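PDB 6XI3: large adhesion protein (Lap) involved in biofilm formation from Marinobacter hydrocarbonoclasticus, which is involved in biofilm formation as a bacterial adhesin whose tandem Ig-like beta-sandwich repeats bind calcium between them and probably form an extended region. Local coordinates for residues L190-L195 / D218-D223; E295-D300 / A305-A310; I158-T161 / I167-A170. All blocks are in the same frame, centred on the assembly; numbering follows the deposited sequence.

Contact 1: residues L190-L195 / D218-D223; sequences LVDGDL and DATAGD. With CA (calcium ion), chain D; EDT ({[-(bis-carboxymethyl-amino)-ethyl]-carboxymethyl-amino}-acetic acid), chain I; EDO (1,2-ethanediol), chain L.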
ATOM      1  N   LEU A 190      -3.057  -3.099  11.078  1.00 27.17           N
ATOM      2  CA  LEU A 190      -3.044  -3.347   9.614  1.00 25.06           C
ATOM      3  C   LEU A 190      -2.506  -2.109   8.894  1.00 23.25           C
ATOM      4  O   LEU A 190      -2.523  -1.031   9.447  1.00 25.08           O
ATOM      5  CB  LEU A 190      -4.436  -3.748   9.125  1.00 25.72           C
ATOM      6  CG  LEU A 190      -5.052  -4.976   9.819  1.00 27.44           C
ATOM      7  CD1 LEU A 190      -6.435  -5.257   9.257  1.00 27.59           C
ATOM      8  CD2 LEU A 190      -4.190  -6.224   9.690  1.00 26.85           C
ATOM      9  N   VAL A 191      -2.032  -2.299   7.678  1.00 25.09           N
ATOM     10  CA  VAL A 191      -1.584  -1.193   6.786  1.00 26.02           C
ATOM     11  C   VAL A 191      -2.677  -0.897   5.757  1.00 23.24           C
ATOM     12  O   VAL A 191      -3.564  -1.751   5.568  1.00 21.35           O
ATOM     13  CB  VAL A 191      -0.222  -1.533   6.150  1.00 27.40           C
ATOM     14  CG1 VAL A 191       0.799  -1.852   7.259  1.00 28.67           C
ATOM     15  CG2 VAL A 191      -0.305  -2.667   5.129  1.00 26.95           C
ATOM     16  N   ASP A 192      -2.590   0.293   5.155  1.00 23.38           N
ATOM     17  CA  ASP A 192      -3.562   0.830   4.183  1.00 22.05           C
ATOM     18  C   ASP A 192      -3.580  -0.049   2.924  1.00 22.48           C
ATOM     19  O   ASP A 192      -2.602  -0.762   2.632  1.00 24.30           O
ATOM     20  CB  ASP A 192      -3.287   2.308   3.913  1.00 23.68           C
ATOM     21  CG  ASP A 192      -3.632   3.192   5.090  1.00 23.00           C
ATOM     22  OD1 ASP A 192      -4.259   2.676   6.056  1.00 23.91           O
ATOM     23  OD2 ASP A 192      -3.260   4.388   5.062  1.00 22.69           O
ATOM     24  N   GLY A 193      -4.675   0.051   2.196  1.00 22.60           N
ATOM     25  CA  GLY A 193      -4.940  -0.644   0.934  1.00 22.93           C
ATOM     26  C   GLY A 193      -6.138  -1.548   1.097  1.00 22.36           C
ATOM     27  O   GLY A 193      -6.928  -1.313   2.008  1.00 25.47           O
ATOM     28  N   ASP A 194      -6.265  -2.548   0.238  1.00 25.67           N
ATOM     29  CA  ASP A 194      -7.435  -3.450   0.244  1.00 25.51           C
ATOM     30  C   ASP A 194      -7.397  -4.265   1.544  1.00 25.67           C
ATOM     31  O   ASP A 194      -6.330  -4.693   1.941  1.00 27.38           O
ATOM     32  CB  ASP A 194      -7.474  -4.313  -1.016  1.00 29.98           C
ATOM     33  CG  ASP A 194      -8.823  -5.018  -1.172  1.00 38.44           C
ATOM     34  OD1 ASP A 194      -9.857  -4.335  -1.101  1.00 38.91           O
ATOM     35  OD2 ASP A 194      -8.836  -6.247  -1.341  1.00 45.58           O
ATOM     36  N   LEU A 195      -8.528  -4.428   2.208  1.00 26.18           N
ATOM     37  CA  LEU A 195      -8.660  -5.270   3.422  1.00 26.09           C
ATOM     38  C   LEU A 195      -9.570  -6.411   3.012  1.00 26.95           C
ATOM     39  O   LEU A 195     -10.643  -6.125   2.407  1.00 25.09           O
ATOM     40  CB  LEU A 195      -9.386  -4.518   4.540  1.00 32.21           C
ATOM     41  CG  LEU A 195      -8.594  -3.620   5.462  1.00 40.47           C
ATOM     42  CD1 LEU A 195      -9.468  -3.283   6.672  1.00 41.18           C
ATOM     43  CD2 LEU A 195      -7.284  -4.270   5.890  1.00 42.51           C
ATOM     44  N   ASP A 218      -7.609   3.398   4.636  1.00 25.66           N
ATOM     45  CA  ASP A 218      -6.779   4.588   4.368  1.00 26.01           C
ATOM     46  C   ASP A 218      -6.749   5.384   5.659  1.00 24.54           C
ATOM     47  O   ASP A 218      -7.361   6.462   5.697  1.00 25.68           O
ATOM     48  CB  ASP A 218      -7.280   5.373   3.157  1.00 28.45           C
ATOM     49  CG  ASP A 218      -6.280   6.453   2.721  1.00 29.49           C
ATOM     50  OD1 ASP A 218      -5.251   6.626   3.407  1.00 22.73           O
ATOM     51  OD2 ASP A 218      -6.543   7.115   1.713  1.00 33.56           O
ATOM     52  N   ALA A 219      -6.032   4.880   6.661  1.00 26.59           N
ATOM     53  CA  ALA A 219      -5.862   5.530   7.983  1.00 24.54           C
ATOM     54  C   ALA A 219      -4.605   6.427   8.004  1.00 27.33           C
ATOM     55  O   ALA A 219      -4.526   7.341   8.862  1.00 27.48           O
ATOM     56  CB  ALA A 219      -5.841   4.487   9.059  1.00 25.50           C
ATOM     57  N   THR A 220      -3.652   6.206   7.102  1.00 27.51           N
ATOM     58  CA  THR A 220      -2.340   6.921   7.114  1.00 28.29           C
ATOM     59  C   THR A 220      -2.208   7.705   5.805  1.00 23.92           C
ATOM     60  O   THR A 220      -2.374   7.120   4.706  1.00 25.82           O
ATOM     61  CB  THR A 220      -1.186   5.956   7.421  1.00 29.43           C
ATOM     62  OG1 THR A 220      -1.533   5.157   8.559  1.00 28.72           O
ATOM     63  CG2 THR A 220       0.126   6.652   7.726  1.00 29.71           C
ATOM     64  N   ALA A 221      -1.977   9.003   5.943  1.00 26.05           N
ATOM     65  CA  ALA A 221      -1.649   9.933   4.860  1.00 25.85           C
ATOM     66  C   ALA A 221      -0.253   9.567   4.321  1.00 26.16           C
ATOM     67  O   ALA A 221       0.676   9.562   5.096  1.00 26.53           O
ATOM     68  CB  ALA A 221      -1.678  11.355   5.400  1.00 28.16           C
ATOM     69  N   GLY A 222      -0.148   9.300   3.027  1.00 24.15           N
ATOM     70  CA  GLY A 222       1.110   8.996   2.332  1.00 26.91           C
ATOM     71  C   GLY A 222       1.963  10.245   2.277  1.00 27.27           C
ATOM     72  O   GLY A 222       1.398  11.313   2.182  1.00 27.99           O
ATOM     73  N   ASP A 223       3.269  10.113   2.425  1.00 26.65           N
ATOM     74  CA  ASP A 223       4.184  11.273   2.353  1.00 26.50           C
ATOM     75  C   ASP A 223       5.559  10.776   1.914  1.00 24.76           C
ATOM     76  O   ASP A 223       5.866   9.590   2.080  1.00 23.53           O
ATOM     77  CB  ASP A 223       4.211  11.985   3.705  1.00 29.70           C
ATOM     78  CG  ASP A 223       4.882  13.341   3.692  1.00 36.73           C
ATOM     79  OD1 ASP A 223       4.602  14.142   2.765  1.00 41.84           O
ATOM     80  OD2 ASP A 223       5.727  13.554   4.574  1.00 52.56           O
TER
HETATM   81 CA    CA D 503      -3.035   5.760   3.125  1.00 24.99          CA
HETATM   82  O20 EDT I 508       8.082  17.466   2.393  1.00 45.46           O
HETATM   83  C5  EDT I 508       7.020  16.907   2.741  1.00 53.16           C
HETATM   84  O19 EDT I 508       6.885  16.393   3.922  1.00 45.00           O
HETATM   85  C4  EDT I 508       5.859  16.950   1.748  1.00 56.04           C
HETATM   86  N3  EDT I 508       5.905  18.057   0.737  1.00 64.43           N
HETATM   87  C2  EDT I 508       6.156  19.424   1.300  1.00 58.07           C
HETATM   88  C1  EDT I 508       5.230  19.829   2.440  1.00 70.71           C
HETATM   89  O18 EDT I 508       5.738  20.195   3.552  1.00 70.39           O
HETATM   90  O17 EDT I 508       3.995  19.835   2.236  1.00 83.50           O
HETATM   91  C6  EDT I 508       4.637  18.132  -0.012  1.00 61.20           C
HETATM   92  C7  EDT I 508       4.666  17.103  -1.081  1.00 58.03           C
HETATM   93  N8  EDT I 508       3.907  17.587  -2.242  1.00 62.24           N
HETATM   94  C9  EDT I 508       4.646  17.306  -3.488  1.00 68.84           C
HETATM   95  C10 EDT I 508       4.114  18.022  -4.710  1.00 73.53           C
HETATM   96  O16 EDT I 508       4.952  18.448  -5.530  1.00 66.04           O
HETATM   97  O15 EDT I 508       2.877  18.131  -4.891  1.00 82.23           O
HETATM   98  C11 EDT I 508       2.561  16.972  -2.269  1.00 61.90           C
HETATM   99  C12 EDT I 508       2.521  15.603  -2.933  1.00 59.46           C
HETATM  100  O13 EDT I 508       3.359  14.738  -2.611  1.00 53.62           O
HETATM  101  O14 EDT I 508       1.631  15.336  -3.778  1.00 61.59           O
HETATM  102  C1  EDO L 511       0.324   1.009  11.105  1.00 63.59           C
HETATM  103  O1  EDO L 511       0.151  -0.347  10.709  1.00 52.28           O
HETATM  104  C2  EDO L 511      -0.807   1.630  11.860  1.00 62.97           C
HETATM  105  O2  EDO L 511      -0.624   1.827  13.238  1.00 70.71           O
HETATM  106  O   HOH W   1      -2.591   2.914   8.158  1.00 28.22           O
HETATM  107  O   HOH W   2      -2.559   7.493   1.582  1.00 25.67           O
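The carboxylate of Asp192 lies against the backbone of Ala219 and Thr220, and one of its oxygens binds a calcium ion. Its CG stands anti to the carbonyl carbon (chi1 -71°), which turns both oxygens toward the 218-223 loop. OD1 accepts a hydrogen bond from Ala219 N at 2.9 Å; this donor sits 40° out of the carboxylate plane. OD2 takes Thr220 N at 2.8 Å on its syn lone pair. A water that donates to Asp192 OD1 also lies 2.5 Å from Thr220 OG1. Two N-H groups therefore hold the carboxylate while OD2 binds calcium at 2.4 Å. Asp218 OD1 binds the same ion at 2.4 Å, and the backbone Thr220 O at 2.2 Å. A second water is a further ligand. Asp246 OD2 and Asn302 OD1 complete the site. Asp192 OD2 and Asp218 OD1 are only 3.4 Å apart, with the calcium bound to both. The positive ion probably offsets the repulsion between these acidic groups. The loop 218-223 links strand 208-217 to strand 223-232. Calcium thus ties this linker to both neighbouring sandwiches, consistent with a role in keeping the tandem repeats extended.

Contact 2: residues E295-D300 / A305-A310; sequences EATAQD and AVSDSA. With EDT ({[-(bis-carboxymethyl-amino)-ethyl]-carboxymethyl-amino}-acetic acid), chain I.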
ATOM      1  N   GLU A 295      14.267  15.835  -7.286  1.00 27.83           N
ATOM      2  CA  GLU A 295      12.887  15.413  -7.009  1.00 28.16           C
ATOM      3  C   GLU A 295      12.857  13.902  -6.818  1.00 27.45           C
ATOM      4  O   GLU A 295      13.618  13.203  -7.520  1.00 24.69           O
ATOM      5  CB  GLU A 295      11.965  15.813  -8.148  1.00 32.90           C
ATOM      6  CG  GLU A 295      10.574  15.218  -7.948  1.00 44.02           C
ATOM      7  CD  GLU A 295       9.456  16.194  -8.200  1.00 50.65           C
ATOM      8  OE1 GLU A 295       9.178  16.429  -9.390  1.00 57.97           O
ATOM      9  OE2 GLU A 295       8.902  16.737  -7.206  1.00 59.03           O
ATOM     10  N   ALA A 296      12.025  13.447  -5.877  1.00 26.21           N
ATOM     11  CA  ALA A 296      11.801  12.024  -5.546  1.00 26.31           C
ATOM     12  C   ALA A 296      10.289  11.772  -5.548  1.00 24.16           C
ATOM     13  O   ALA A 296       9.568  12.617  -5.018  1.00 23.77           O
ATOM     14  CB  ALA A 296      12.414  11.705  -4.207  1.00 24.75           C
ATOM     15  N   THR A 297       9.860  10.646  -6.101  1.00 23.05           N
ATOM     16  CA  THR A 297       8.449  10.236  -6.200  1.00 23.04           C
ATOM     17  C   THR A 297       8.353   8.735  -5.921  1.00 23.95           C
ATOM     18  O   THR A 297       9.206   7.952  -6.415  1.00 21.92           O
ATOM     19  CB  THR A 297       7.889  10.549  -7.592  1.00 26.79           C
ATOM     20  OG1 THR A 297       8.076  11.937  -7.858  1.00 31.22           O
ATOM     21  CG2 THR A 297       6.425  10.212  -7.740  1.00 28.99           C
ATOM     22  N   ALA A 298       7.363   8.354  -5.143  1.00 22.34           N
ATOM     23  CA  ALA A 298       6.995   6.951  -4.887  1.00 24.17           C
ATOM     24  C   ALA A 298       5.479   6.862  -4.952  1.00 25.96           C
ATOM     25  O   ALA A 298       4.828   7.905  -5.175  1.00 26.81           O
ATOM     26  CB  ALA A 298       7.524   6.526  -3.542  1.00 25.25           C
ATOM     27  N   GLN A 299       4.953   5.675  -4.735  1.00 24.03           N
ATOM     28  CA  GLN A 299       3.505   5.423  -4.740  1.00 27.04           C
ATOM     29  C   GLN A 299       3.124   4.900  -3.350  1.00 24.94           C
ATOM     30  O   GLN A 299       3.759   3.921  -2.890  1.00 25.36           O
ATOM     31  CB  GLN A 299       3.127   4.428  -5.845  1.00 31.14           C
ATOM     32  CG  GLN A 299       1.636   4.151  -5.786  1.00 39.69           C
ATOM     33  CD  GLN A 299       1.007   3.536  -7.005  1.00 44.99           C
ATOM     34  OE1 GLN A 299       0.660   2.355  -6.990  1.00 42.24           O
ATOM     35  NE2 GLN A 299       0.799   4.353  -8.025  1.00 41.90           N
ATOM     36  N   ASP A 300       2.158   5.535  -2.688  1.00 23.36           N
ATOM     37  CA  ASP A 300       1.721   5.109  -1.327  1.00 23.66           C
ATOM     38  C   ASP A 300       0.795   3.899  -1.471  1.00 20.92           C
ATOM     39  O   ASP A 300       0.518   3.495  -2.564  1.00 21.60           O
ATOM     40  CB  ASP A 300       1.123   6.269  -0.533  1.00 24.18           C
ATOM     41  CG  ASP A 300      -0.286   6.732  -0.879  1.00 25.75           C
ATOM     42  OD1 ASP A 300      -1.001   6.036  -1.633  1.00 26.12           O
ATOM     43  OD2 ASP A 300      -0.644   7.822  -0.388  1.00 24.70           O
ATOM     44  N   ALA A 305       0.726   9.076  -5.822  1.00 31.40           N
ATOM     45  CA  ALA A 305       2.125   9.549  -5.960  1.00 30.55           C
ATOM     46  C   ALA A 305       2.422  10.491  -4.801  1.00 27.93           C
ATOM     47  O   ALA A 305       1.638  11.397  -4.561  1.00 29.10           O
ATOM     48  CB  ALA A 305       2.343  10.217  -7.299  1.00 32.03           C
ATOM     49  N   VAL A 306       3.500  10.252  -4.071  1.00 25.33           N
ATOM     50  CA  VAL A 306       3.993  11.175  -3.019  1.00 24.52           C
ATOM     51  C   VAL A 306       5.386  11.628  -3.443  1.00 27.97           C
ATOM     52  O   VAL A 306       6.171  10.782  -3.922  1.00 23.65           O
ATOM     53  CB  VAL A 306       4.010  10.509  -1.649  1.00 25.63           C
ATOM     54  CG1 VAL A 306       2.583  10.365  -1.138  1.00 28.52           C
ATOM     55  CG2 VAL A 306       4.737   9.172  -1.693  1.00 25.73           C
ATOM     56  N   SER A 307       5.648  12.916  -3.267  1.00 25.99           N
ATOM     57  CA  SER A 307       6.787  13.629  -3.883  1.00 27.30           C
ATOM     58  C   SER A 307       7.407  14.591  -2.884  1.00 28.17           C
ATOM     59  O   SER A 307       6.685  15.087  -1.981  1.00 25.72           O
ATOM     60  CB  SER A 307       6.331  14.350  -5.106  1.00 29.87           C
ATOM     61  OG  SER A 307       6.308  13.442  -6.161  1.00 35.86           O
ATOM     62  N   ASP A 308       8.684  14.911  -3.115  1.00 26.31           N
ATOM     63  CA  ASP A 308       9.379  16.033  -2.449  1.00 23.62           C
ATOM     64  C   ASP A 308      10.466  16.503  -3.412  1.00 25.31           C
ATOM     65  O   ASP A 308      10.805  15.781  -4.375  1.00 24.09           O
ATOM     66  CB  ASP A 308       9.870  15.646  -1.053  1.00 24.00           C
ATOM     67  CG  ASP A 308      10.348  16.822  -0.220  1.00 27.01           C
ATOM     68  OD1 ASP A 308       9.887  17.954  -0.501  1.00 31.66           O
ATOM     69  OD2 ASP A 308      11.152  16.611   0.726  1.00 29.49           O
ATOM     70  N   SER A 309      10.989  17.688  -3.177  1.00 25.20           N
ATOM     71  CA  SER A 309      12.125  18.212  -3.946  1.00 26.71           C
ATOM     72  C   SER A 309      13.126  18.804  -2.959  1.00 27.73           C
ATOM     73  O   SER A 309      12.728  19.082  -1.829  1.00 30.44           O
ATOM     74  CB  SER A 309      11.668  19.197  -4.961  1.00 29.57           C
ATOM     75  OG  SER A 309      11.085  20.296  -4.299  1.00 33.40           O
ATOM     76  N   ALA A 310      14.393  18.929  -3.351  1.00 27.71           N
ATOM     77  CA  ALA A 310      15.432  19.526  -2.484  1.00 28.42           C
ATOM     78  C   ALA A 310      16.474  20.221  -3.367  1.00 26.99           C
ATOM     79  O   ALA A 310      16.596  19.836  -4.523  1.00 26.58           O
ATOM     80  CB  ALA A 310      16.057  18.451  -1.650  1.00 26.85           C
TER
HETATM   81  O20 EDT I 508       8.082  17.466   2.393  1.00 45.46           O
HETATM   82  C5  EDT I 508       7.020  16.907   2.741  1.00 53.16           C
HETATM   83  O19 EDT I 508       6.885  16.393   3.922  1.00 45.00           O
HETATM   84  C4  EDT I 508       5.859  16.950   1.748  1.00 56.04           C
HETATM   85  N3  EDT I 508       5.905  18.057   0.737  1.00 64.43           N
HETATM   86  C2  EDT I 508       6.156  19.424   1.300  1.00 58.07           C
HETATM   87  C1  EDT I 508       5.230  19.829   2.440  1.00 70.71           C
HETATM   88  O18 EDT I 508       5.738  20.195   3.552  1.00 70.39           O
HETATM   89  O17 EDT I 508       3.995  19.835   2.236  1.00 83.50           O
HETATM   90  C6  EDT I 508       4.637  18.132  -0.012  1.00 61.20           C
HETATM   91  C7  EDT I 508       4.666  17.103  -1.081  1.00 58.03           C
HETATM   92  N8  EDT I 508       3.907  17.587  -2.242  1.00 62.24           N
HETATM   93  C9  EDT I 508       4.646  17.306  -3.488  1.00 68.84           C
HETATM   94  C10 EDT I 508       4.114  18.022  -4.710  1.00 73.53           C
HETATM   95  O16 EDT I 508       4.952  18.448  -5.530  1.00 66.04           O
HETATM   96  O15 EDT I 508       2.877  18.131  -4.891  1.00 82.23           O
HETATM   97  C11 EDT I 508       2.561  16.972  -2.269  1.00 61.90           C
HETATM   98  C12 EDT I 508       2.521  15.603  -2.933  1.00 59.46           C
HETATM   99  O13 EDT I 508       3.359  14.738  -2.611  1.00 53.62           O
HETATM  100  O14 EDT I 508       1.631  15.336  -3.778  1.00 61.59           O
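Glu295, midway along strand 290-299, lies opposite Ser309 in a non-hydrogen-bonded pair of an antiparallel ladder. Its CG is anti to the backbone N (chi1 173°), and the chain bends at chi2. This carries the carboxylate over the neighbouring strand, where OE2 comes 4.1 Å from Ser307 CB. Ala296 pairs with Asp308 through two backbone hydrogen bonds: Ala296 N to Asp308 O is 3.0 Å, and Asp308 N to Ala296 O is 3.1 Å. Thr297 faces Ser307 in the next non-hydrogen-bonded pair. Here the side chains supply the polar link, with Thr297 OG1 and Ser307 OG hydrogen-bonded at 2.9 Å. The methyl CG2 of Thr297 lies 4.1 Å from Ala305 CB. Ala298 then forms a hydrogen-bonded pair with Val306. Its methyl meets one branch of the valine, Ala298 CB to Val306 CG2 at 4.3 Å. Past the end of the strand, Asp300 crosses Val306 at about a right angle, and OD2 stands 4.2 Å from Val306 CG1. Asp300 OD1 accepts hydrogen bonds from Asn302 N and Asn304 N, within the turn of the hairpin. Ser307 N points away from this ladder and donates to O13 of the bound EDTA at 3.0 Å. The hairpin is made of strands 290-299 and 305-314, the latter outermost in its sheet. Strand 252-258 flanks the other side of 290-299. Ala296 and Ala298 face strand 223-232, packing on Leu224, while Asp308 OD2 takes the N-H of Val226 there.

Contact 3: residues I158-T161 / I167-A170; sequences ITMT and IVNA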
ATOM      1  N   ILE A 158     -13.318 -15.044  12.449  1.00 24.03           N
ATOM      2  CA  ILE A 158     -13.112 -13.873  11.547  1.00 25.48           C
ATOM      3  C   ILE A 158     -11.630 -13.561  11.422  1.00 28.47           C
ATOM      4  O   ILE A 158     -10.895 -13.482  12.469  1.00 28.15           O
ATOM      5  CB  ILE A 158     -13.921 -12.649  11.991  1.00 27.85           C
ATOM      6  CG1 ILE A 158     -15.418 -12.951  11.891  1.00 28.44           C
ATOM      7  CG2 ILE A 158     -13.542 -11.436  11.147  1.00 27.34           C
ATOM      8  CD1 ILE A 158     -16.280 -12.093  12.761  1.00 33.08           C
ATOM      9  N   THR A 159     -11.232 -13.350  10.171  1.00 28.70           N
ATOM     10  CA  THR A 159      -9.860 -13.009   9.757  1.00 30.02           C
ATOM     11  C   THR A 159      -9.953 -11.720   8.942  1.00 29.54           C
ATOM     12  O   THR A 159     -10.779 -11.671   8.003  1.00 30.93           O
ATOM     13  CB  THR A 159      -9.256 -14.160   8.947  1.00 35.32           C
ATOM     14  OG1 THR A 159      -9.252 -15.360   9.725  1.00 41.33           O
ATOM     15  CG2 THR A 159      -7.827 -13.925   8.546  1.00 41.02           C
ATOM     16  N   MET A 160      -9.095 -10.753   9.247  1.00 29.33           N
ATOM     17  CA  MET A 160      -8.897  -9.546   8.423  1.00 30.39           C
ATOM     18  C   MET A 160      -7.439  -9.489   7.974  1.00 30.03           C
ATOM     19  O   MET A 160      -6.564  -9.591   8.821  1.00 29.02           O
ATOM     20  CB  MET A 160      -9.306  -8.317   9.220  1.00 32.74           C
ATOM     21  CG  MET A 160     -10.796  -8.363   9.452  1.00 37.72           C
ATOM     22  SD  MET A 160     -11.418  -6.970  10.359  1.00 40.42           S
ATOM     23  CE  MET A 160     -10.936  -7.475  12.001  1.00 40.17           C
ATOM     24  N   THR A 161      -7.225  -9.446   6.659  1.00 27.28           N
ATOM     25  CA  THR A 161      -5.893  -9.566   6.026  1.00 28.48           C
ATOM     26  C   THR A 161      -5.664  -8.282   5.222  1.00 30.31           C
ATOM     27  O   THR A 161      -6.613  -7.898   4.493  1.00 28.54           O
ATOM     28  CB  THR A 161      -5.787 -10.824   5.157  1.00 30.19           C
ATOM     29  OG1 THR A 161      -6.072 -11.949   5.978  1.00 33.80           O
ATOM     30  CG2 THR A 161      -4.419 -10.993   4.535  1.00 32.80           C
ATOM     31  N   ILE A 167      -2.465  -9.891   9.698  1.00 29.40           N
ATOM     32  CA  ILE A 167      -3.767 -10.524  10.032  1.00 32.46           C
ATOM     33  C   ILE A 167      -4.270 -10.015  11.395  1.00 30.91           C
ATOM     34  O   ILE A 167      -3.491  -9.924  12.356  1.00 28.81           O
ATOM     35  CB  ILE A 167      -3.637 -12.052   9.972  1.00 34.61           C
ATOM     36  CG1 ILE A 167      -3.312 -12.529   8.550  1.00 37.39           C
ATOM     37  CG2 ILE A 167      -4.889 -12.690  10.536  1.00 36.01           C
ATOM     38  CD1 ILE A 167      -3.370 -14.044   8.347  1.00 40.57           C
ATOM     39  N   VAL A 168      -5.549  -9.671  11.460  1.00 28.08           N
ATOM     40  CA  VAL A 168      -6.275  -9.517  12.748  1.00 28.14           C
ATOM     41  C   VAL A 168      -7.293 -10.652  12.835  1.00 29.88           C
ATOM     42  O   VAL A 168      -8.060 -10.830  11.870  1.00 29.27           O
ATOM     43  CB  VAL A 168      -6.949  -8.149  12.876  1.00 27.79           C
ATOM     44  CG1 VAL A 168      -7.937  -8.161  14.024  1.00 30.56           C
ATOM     45  CG2 VAL A 168      -5.924  -7.033  13.023  1.00 29.66           C
ATOM     46  N   ASN A 169      -7.279 -11.386  13.948  1.00 30.81           N
ATOM     47  CA  ASN A 169      -8.247 -12.470  14.241  1.00 29.58           C
ATOM     48  C   ASN A 169      -9.331 -11.924  15.172  1.00 29.67           C
ATOM     49  O   ASN A 169      -9.069 -11.040  16.016  1.00 29.18           O
ATOM     50  CB  ASN A 169      -7.548 -13.701  14.809  1.00 31.35           C
ATOM     51  CG  ASN A 169      -6.550 -14.292  13.831  1.00 33.97           C
ATOM     52  OD1 ASN A 169      -5.342 -14.267  14.061  1.00 39.75           O
ATOM     53  ND2 ASN A 169      -7.038 -14.832  12.736  1.00 35.12           N
ATOM     54  N   ALA A 170     -10.563 -12.378  14.981  1.00 30.43           N
ATOM     55  CA  ALA A 170     -11.678 -11.988  15.865  1.00 29.90           C
ATOM     56  C   ALA A 170     -12.689 -13.125  15.881  1.00 28.47           C
ATOM     57  O   ALA A 170     -12.557 -14.045  15.070  1.00 26.05           O
ATOM     58  CB  ALA A 170     -12.306 -10.684  15.443  1.00 29.27           C
TER
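Met160 and Val168 pack together on the buried face of this hairpin. They lie side by side and point the same way. Met160 CG is anti to the carbonyl carbon (chi1 -67°), and the chain bends at chi3. That bend brings the terminal methyl CE alongside the valine, 3.7 Å from Val168 CG1. On the same face Ile158 CB stands 4.3 Å from Ala170 CB. Ile158 and Met160 are buried. Both pairs are hydrogen-bonded pairs of the antiparallel ladder. Met160 N to Val168 O and Val168 N to Met160 O are each 2.8 Å. Ile158 and Ala170 exchange a similar pair of backbone bonds. The opposite face is more exposed and carries the non-hydrogen-bonded pairs. Thr159 and Asn169 lie alongside each other, with OG1 of the threonine 3.8 Å from ND2 of the asparagine. The methyl Thr159 CG2 instead turns to the diagonal neighbour and meets Ile167 CG2 at 3.8 Å. Thr161 runs beside Ile167, its OG1 being 3.8 Å from Ile167 CG1. Ile167 and Asn169 are exposed, so this face has a mixed polar and apolar surface. Strand 167-173 is the outermost strand here, and 155-161 joins it to 193-202, where the backbones of Thr159 and Thr161 hydrogen-bond to those of Glu198 and Thr196. Across the sandwich, Ile158 and Met160 pack on Leu143 and Val141 of strand 140-148, and on Leu182 and Val185 of strand 180-186.

Along the chain the order is contact 3, contact 1, contact 2. Contacts 3 and 1 meet in one sheet, where strands 155-161 and 193-202 are neighbours. Their centres are about 16 Å apart, and Leu190 packs on Val168 and Met160. The centres of contacts 1 and 2 are about 17 Å apart. They touch where Gly222 meets Asp300 and Val306, and both reach the bound EDTA. Contacts 2 and 3 do not touch; their nearest atoms are about 15 Å apart. The two hairpins thus belong to successive sandwiches, with the calcium-bound linker of contact 1 between them. This series fits a rod of repeats joined end to end.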